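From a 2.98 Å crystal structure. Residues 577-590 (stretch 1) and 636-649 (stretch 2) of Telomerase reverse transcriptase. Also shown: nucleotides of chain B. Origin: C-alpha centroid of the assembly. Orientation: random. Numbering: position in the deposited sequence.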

# COMPACT_ATOMS: atom_id res chain seq x y z
N LEU A 577 -7.73 18.11 4.88
CA LEU A 577 -8.76 17.27 4.30
C LEU A 577 -9.08 17.69 2.86
O LEU A 577 -9.06 16.86 1.95
CB LEU A 577 -10.03 17.31 5.15
CG LEU A 577 -11.25 16.60 4.57
CD1 LEU A 577 -10.95 15.14 4.26
CD2 LEU A 577 -12.44 16.72 5.51
N VAL A 578 -9.37 18.97 2.65
CA VAL A 578 -9.72 19.42 1.31
C VAL A 578 -8.50 19.41 0.40
O VAL A 578 -8.63 19.26 -0.82
CB VAL A 578 -10.37 20.82 1.35
CG1 VAL A 578 -11.56 20.83 2.30
CG2 VAL A 578 -9.36 21.89 1.73
N LYS A 579 -7.30 19.56 0.96
CA LYS A 579 -6.09 19.46 0.16
C LYS A 579 -5.96 18.08 -0.47
O LYS A 579 -5.71 17.96 -1.68
CB LYS A 579 -4.86 19.78 1.02
CG LYS A 579 -3.54 19.65 0.29
CD LYS A 579 -2.38 19.92 1.23
CE LYS A 579 -1.04 19.74 0.53
NZ LYS A 579 0.11 19.99 1.44
N TYR A 580 -6.12 17.03 0.33
CA TYR A 580 -6.07 15.68 -0.21
C TYR A 580 -7.26 15.41 -1.14
O TYR A 580 -7.08 14.86 -2.23
CB TYR A 580 -6.03 14.65 0.92
CG TYR A 580 -6.24 13.23 0.43
CD1 TYR A 580 -5.22 12.55 -0.22
CD2 TYR A 580 -7.45 12.58 0.62
CE1 TYR A 580 -5.40 11.25 -0.68
CE2 TYR A 580 -7.64 11.28 0.17
CZ TYR A 580 -6.61 10.62 -0.47
OH TYR A 580 -6.81 9.34 -0.92
N LEU A 581 -8.47 15.78 -0.71
CA LEU A 581 -9.65 15.53 -1.53
C LEU A 581 -9.54 16.22 -2.89
O LEU A 581 -9.95 15.66 -3.91
CB LEU A 581 -10.91 16.00 -0.80
CG LEU A 581 -11.34 15.19 0.43
CD1 LEU A 581 -12.69 15.66 0.95
CD2 LEU A 581 -11.37 13.70 0.13
N LYS A 582 -9.00 17.44 -2.91
CA LYS A 582 -8.77 18.12 -4.18
C LYS A 582 -7.77 17.35 -5.04
O LYS A 582 -8.05 17.04 -6.21
CB LYS A 582 -8.27 19.54 -3.93
CG LYS A 582 -8.01 20.36 -5.18
CD LYS A 582 -7.53 21.75 -4.81
CE LYS A 582 -7.29 22.60 -6.04
NZ LYS A 582 -6.89 23.98 -5.67
N THR A 583 -6.61 17.01 -4.48
CA THR A 583 -5.61 16.25 -5.22
C THR A 583 -6.07 14.82 -5.50
O THR A 583 -5.51 14.18 -6.40
CB THR A 583 -4.29 16.22 -4.46
OG1 THR A 583 -4.48 15.61 -3.18
CG2 THR A 583 -3.75 17.63 -4.27
N PHE A 584 -7.06 14.31 -4.76
CA PHE A 584 -7.59 12.98 -5.04
C PHE A 584 -8.58 13.02 -6.20
O PHE A 584 -8.54 12.15 -7.08
CB PHE A 584 -8.24 12.40 -3.79
CG PHE A 584 -8.87 11.05 -4.00
CD1 PHE A 584 -8.11 9.90 -3.95
CD2 PHE A 584 -10.23 10.95 -4.24
CE1 PHE A 584 -8.70 8.66 -4.14
CE2 PHE A 584 -10.82 9.71 -4.44
CZ PHE A 584 -10.05 8.56 -4.38
N TYR A 585 -9.49 13.99 -6.19
CA TYR A 585 -10.45 14.12 -7.28
C TYR A 585 -9.75 14.38 -8.61
O TYR A 585 -10.02 13.70 -9.61
CB TYR A 585 -11.45 15.24 -6.96
CG TYR A 585 -12.50 15.44 -8.02
CD1 TYR A 585 -13.68 14.71 -8.00
CD2 TYR A 585 -12.32 16.37 -9.04
CE1 TYR A 585 -14.65 14.90 -8.97
CE2 TYR A 585 -13.29 16.56 -10.01
CZ TYR A 585 -14.45 15.82 -9.97
OH TYR A 585 -15.41 16.01 -10.94
N GLN A 586 -8.85 15.37 -8.64
CA GLN A 586 -8.14 15.70 -9.87
C GLN A 586 -7.24 14.57 -10.34
O GLN A 586 -6.93 14.50 -11.54
CB GLN A 586 -7.32 16.97 -9.67
CG GLN A 586 -8.17 18.20 -9.38
CD GLN A 586 -7.34 19.47 -9.25
OE1 GLN A 586 -6.11 19.43 -9.29
NE2 GLN A 586 -8.02 20.60 -9.09
N LEU A 587 -6.82 13.67 -9.45
CA LEU A 587 -5.97 12.56 -9.86
C LEU A 587 -6.77 11.39 -10.39
O LEU A 587 -6.28 10.64 -11.24
CB LEU A 587 -5.10 12.10 -8.69
CG LEU A 587 -3.77 11.45 -9.06
CD1 LEU A 587 -2.83 12.46 -9.70
CD2 LEU A 587 -3.12 10.82 -7.84
N ASN A 588 -8.01 11.21 -9.92
CA ASN A 588 -8.86 10.13 -10.40
C ASN A 588 -9.75 10.55 -11.56
O ASN A 588 -10.34 9.67 -12.21
CB ASN A 588 -9.73 9.60 -9.26
CG ASN A 588 -8.96 8.70 -8.32
OD1 ASN A 588 -8.97 7.48 -8.47
ND2 ASN A 588 -8.28 9.29 -7.34
N LEU A 589 -9.88 11.84 -11.83
CA LEU A 589 -10.63 12.31 -13.00
C LEU A 589 -9.66 12.54 -14.15
O LEU A 589 -9.33 13.67 -14.54
CB LEU A 589 -11.41 13.58 -12.65
CG LEU A 589 -12.39 14.06 -13.72
CD1 LEU A 589 -13.51 13.05 -13.91
CD2 LEU A 589 -12.94 15.43 -13.37
N GLU A 590 -9.18 11.43 -14.71
CA GLU A 590 -8.24 11.47 -15.81
C GLU A 590 -8.98 11.45 -17.14
O GLU A 590 -10.21 11.41 -17.20
CB GLU A 590 -7.24 10.32 -15.70
CG GLU A 590 -6.16 10.55 -14.66
CD GLU A 590 -5.19 9.39 -14.55
OE1 GLU A 590 -5.63 8.28 -14.19
OE2 GLU A 590 -3.99 9.60 -14.82
P U B 46 -5.40 31.83 -3.72
OP1 U B 46 -5.24 30.43 -4.18
OP2 U B 46 -6.77 32.39 -3.54
O5' U B 46 -4.62 31.99 -2.34
C5' U B 46 -4.17 30.86 -1.61
C4' U B 46 -2.67 30.82 -1.52
O4' U B 46 -2.14 32.18 -1.50
C3' U B 46 -2.09 30.19 -0.26
O3' U B 46 -2.05 28.77 -0.32
C2' U B 46 -0.72 30.84 -0.16
O2' U B 46 0.19 30.24 -1.07
C1' U B 46 -1.02 32.25 -0.65
N1 U B 46 -1.35 33.18 0.46
C2 U B 46 -0.43 33.43 1.47
O2 U B 46 0.68 32.92 1.53
N3 U B 46 -0.85 34.32 2.43
C4 U B 46 -2.06 34.97 2.50
O4 U B 46 -2.28 35.74 3.44
C5 U B 46 -2.95 34.67 1.43
C6 U B 46 -2.58 33.81 0.48
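Stretch 2 (636-649) KFIKFLYDISNYTI

Stretch 2 is helical throughout, part of a longer helix that begins before K636 and runs on past I649. It lies beside the helix of stretch 1, residues 577-588, with its N-to-C direction almost the same: the axes diverge by only 8° and approach to 10.3 Å. So nearly parallel a pair stays in contact over several turns, and the register shows it, with the CA atoms of K582 and I644 6.7 Å apart and those of L589 and T648 7.5 Å apart. Together the two stretches bury 638 Å².

The contact begins at V578, whose CA-to-CB bond points toward stretch 2. Its short branched side chain fits beside two aromatic rings: CG1 of V578 lies 4.2 Å from CD1 of F637, at the ring edge, and CB of V578 lies 4.4 Å from CD1 of F640. One turn later L581, its CA-to-CB bond also toward the partner, adds its CB at 4.3 Å from CZ of F640. The F640 ring thus touches V578, L581 and K582, and its edge reaches the backbone, CE1 of F640 standing 3.6 Å from N of K582.

The CA-to-CB bond of K582 points sideways, and the chain extends with all four chi angles t, its aliphatic part passing I644 (CG of K582 to CG2 of I644, 4.3 Å) before the ammonium meets a carboxylate. NZ of K582 donates to OD2 of D643 at 3.0 Å, a salt bridge. The same OD2 also receives NZ of K639 at 3.0 Å, within stretch 2, so one acid serves two lysines and offsets the closeness of their like charges, K582 NZ and K639 NZ being 4.5 Å apart. NZ of K639 is also 3.7 Å from OP1 of U46.

Y585 is buried, its CA-to-CB bond toward stretch 2. Its ring packs on I644, CD2 of Y585 to CB of I644 3.8 Å, while its hydroxyl avoids burial without a partner: OH of Y585 donates to OG1 of T648 at 2.7 Å. That threonine in turn donates from OG1 of T648 to O of I644, 2.7 Å away.

Q586, with its CA-to-CB bond sideways, lays its CG methylene over one face of the Y647 ring. CG of Q586 is 3.9 Å from the centroid of the Y647 ring and 12° off the normal, a CH-pi contact that uses the apolar part of a polar side chain.

The helix ends at N588, and L589 is the first residue to leave helical phi/psi, yet its CA-to-CB bond still points toward stretch 2. CD2 of L589 packs 4.1 Å from CD2 of Y647 and 3.4 Å from OG1 of T648.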

# COMPACT_ATOMS: atom_id res chain seq x y z
N LYS A 636 -13.43 29.29 1.68
CA LYS A 636 -12.34 28.44 1.23
C LYS A 636 -12.86 27.16 0.60
O LYS A 636 -12.33 26.69 -0.41
CB LYS A 636 -11.39 28.12 2.39
CG LYS A 636 -10.41 29.23 2.72
CD LYS A 636 -9.46 28.83 3.84
CE LYS A 636 -8.35 29.85 4.03
NZ LYS A 636 -7.48 29.96 2.82
N PHE A 637 -13.91 26.58 1.18
CA PHE A 637 -14.48 25.36 0.62
C PHE A 637 -15.17 25.63 -0.71
O PHE A 637 -15.12 24.79 -1.62
CB PHE A 637 -15.46 24.73 1.61
CG PHE A 637 -16.05 23.44 1.13
CD1 PHE A 637 -15.28 22.28 1.13
CD2 PHE A 637 -17.35 23.37 0.68
CE1 PHE A 637 -15.81 21.09 0.69
CE2 PHE A 637 -17.89 22.18 0.23
CZ PHE A 637 -17.12 21.04 0.24
N ILE A 638 -15.81 26.79 -0.85
CA ILE A 638 -16.42 27.17 -2.12
C ILE A 638 -15.35 27.31 -3.20
O ILE A 638 -15.56 26.93 -4.36
CB ILE A 638 -17.25 28.45 -1.96
CG1 ILE A 638 -18.51 28.16 -1.14
CG2 ILE A 638 -17.62 29.03 -3.31
CD1 ILE A 638 -19.41 29.36 -0.95
N LYS A 639 -14.18 27.84 -2.83
CA LYS A 639 -13.06 27.87 -3.77
C LYS A 639 -12.64 26.46 -4.16
O LYS A 639 -12.32 26.20 -5.32
CB LYS A 639 -11.89 28.64 -3.16
CG LYS A 639 -10.93 29.23 -4.20
CD LYS A 639 -9.69 29.81 -3.54
CE LYS A 639 -8.65 28.73 -3.29
NZ LYS A 639 -8.13 28.16 -4.57
N PHE A 640 -12.65 25.54 -3.19
CA PHE A 640 -12.34 24.14 -3.50
C PHE A 640 -13.37 23.55 -4.46
O PHE A 640 -13.01 22.86 -5.41
CB PHE A 640 -12.28 23.33 -2.21
CG PHE A 640 -12.54 21.86 -2.39
CD1 PHE A 640 -11.55 21.02 -2.88
CD2 PHE A 640 -13.77 21.32 -2.08
CE1 PHE A 640 -11.79 19.67 -3.05
CE2 PHE A 640 -14.02 19.97 -2.25
CZ PHE A 640 -13.02 19.15 -2.73
N LEU A 641 -14.66 23.82 -4.22
CA LEU A 641 -15.69 23.36 -5.14
C LEU A 641 -15.50 23.95 -6.53
O LEU A 641 -15.71 23.27 -7.54
CB LEU A 641 -17.08 23.70 -4.59
CG LEU A 641 -17.55 22.97 -3.34
CD1 LEU A 641 -18.90 23.51 -2.91
CD2 LEU A 641 -17.62 21.48 -3.58
N TYR A 642 -15.12 25.23 -6.59
CA TYR A 642 -14.89 25.88 -7.88
C TYR A 642 -13.69 25.28 -8.60
O TYR A 642 -13.73 25.10 -9.82
CB TYR A 642 -14.69 27.38 -7.67
CG TYR A 642 -14.46 28.16 -8.95
CD1 TYR A 642 -15.53 28.60 -9.72
CD2 TYR A 642 -13.18 28.46 -9.38
CE1 TYR A 642 -15.33 29.31 -10.89
CE2 TYR A 642 -12.96 29.17 -10.55
CZ TYR A 642 -14.04 29.59 -11.30
OH TYR A 642 -13.84 30.30 -12.46
N ASP A 643 -12.62 24.96 -7.86
CA ASP A 643 -11.43 24.40 -8.49
C ASP A 643 -11.72 23.05 -9.13
O ASP A 643 -11.33 22.79 -10.28
CB ASP A 643 -10.30 24.28 -7.47
CG ASP A 643 -9.82 25.63 -6.96
OD1 ASP A 643 -9.88 26.61 -7.74
OD2 ASP A 643 -9.39 25.71 -5.79
N ILE A 644 -12.41 22.17 -8.41
CA ILE A 644 -12.67 20.83 -8.94
C ILE A 644 -13.73 20.87 -10.03
O ILE A 644 -13.67 20.10 -10.99
CB ILE A 644 -13.05 19.86 -7.81
CG1 ILE A 644 -14.28 20.35 -7.05
CG2 ILE A 644 -11.87 19.66 -6.86
CD1 ILE A 644 -14.72 19.43 -5.93
N SER A 645 -14.72 21.77 -9.91
CA SER A 645 -15.74 21.86 -10.95
C SER A 645 -15.18 22.49 -12.22
O SER A 645 -15.59 22.12 -13.33
CB SER A 645 -16.95 22.63 -10.44
OG SER A 645 -16.58 23.91 -9.96
N ASN A 646 -14.25 23.45 -12.08
CA ASN A 646 -13.58 24.00 -13.26
C ASN A 646 -12.67 22.96 -13.91
O ASN A 646 -12.64 22.84 -15.14
CB ASN A 646 -12.79 25.25 -12.87
CG ASN A 646 -12.03 25.84 -14.05
OD1 ASN A 646 -12.58 26.61 -14.83
ND2 ASN A 646 -10.75 25.49 -14.17
N TYR A 647 -11.91 22.22 -13.09
CA TYR A 647 -11.04 21.18 -13.62
C TYR A 647 -11.83 20.15 -14.42
O TYR A 647 -11.36 19.65 -15.45
CB TYR A 647 -10.28 20.50 -12.48
CG TYR A 647 -9.36 19.38 -12.90
CD1 TYR A 647 -8.04 19.64 -13.24
CD2 TYR A 647 -9.81 18.07 -12.96
CE1 TYR A 647 -7.19 18.61 -13.63
CE2 TYR A 647 -8.97 17.04 -13.34
CZ TYR A 647 -7.66 17.32 -13.68
OH TYR A 647 -6.82 16.29 -14.07
N THR A 648 -13.04 19.82 -13.96
CA THR A 648 -13.86 18.84 -14.66
C THR A 648 -14.23 19.32 -16.05
O THR A 648 -14.22 18.54 -17.02
CB THR A 648 -15.12 18.54 -13.84
OG1 THR A 648 -14.75 18.14 -12.52
CG2 THR A 648 -15.93 17.43 -14.49
N ILE A 649 -14.57 20.61 -16.19
CA ILE A 649 -15.00 21.12 -17.49
C ILE A 649 -13.81 21.27 -18.43
O ILE A 649 -13.90 20.90 -19.61
CB ILE A 649 -15.76 22.45 -17.30
CG1 ILE A 649 -16.96 22.25 -16.38
CG2 ILE A 649 -16.21 23.00 -18.65
CD1 ILE A 649 -17.97 21.25 -16.89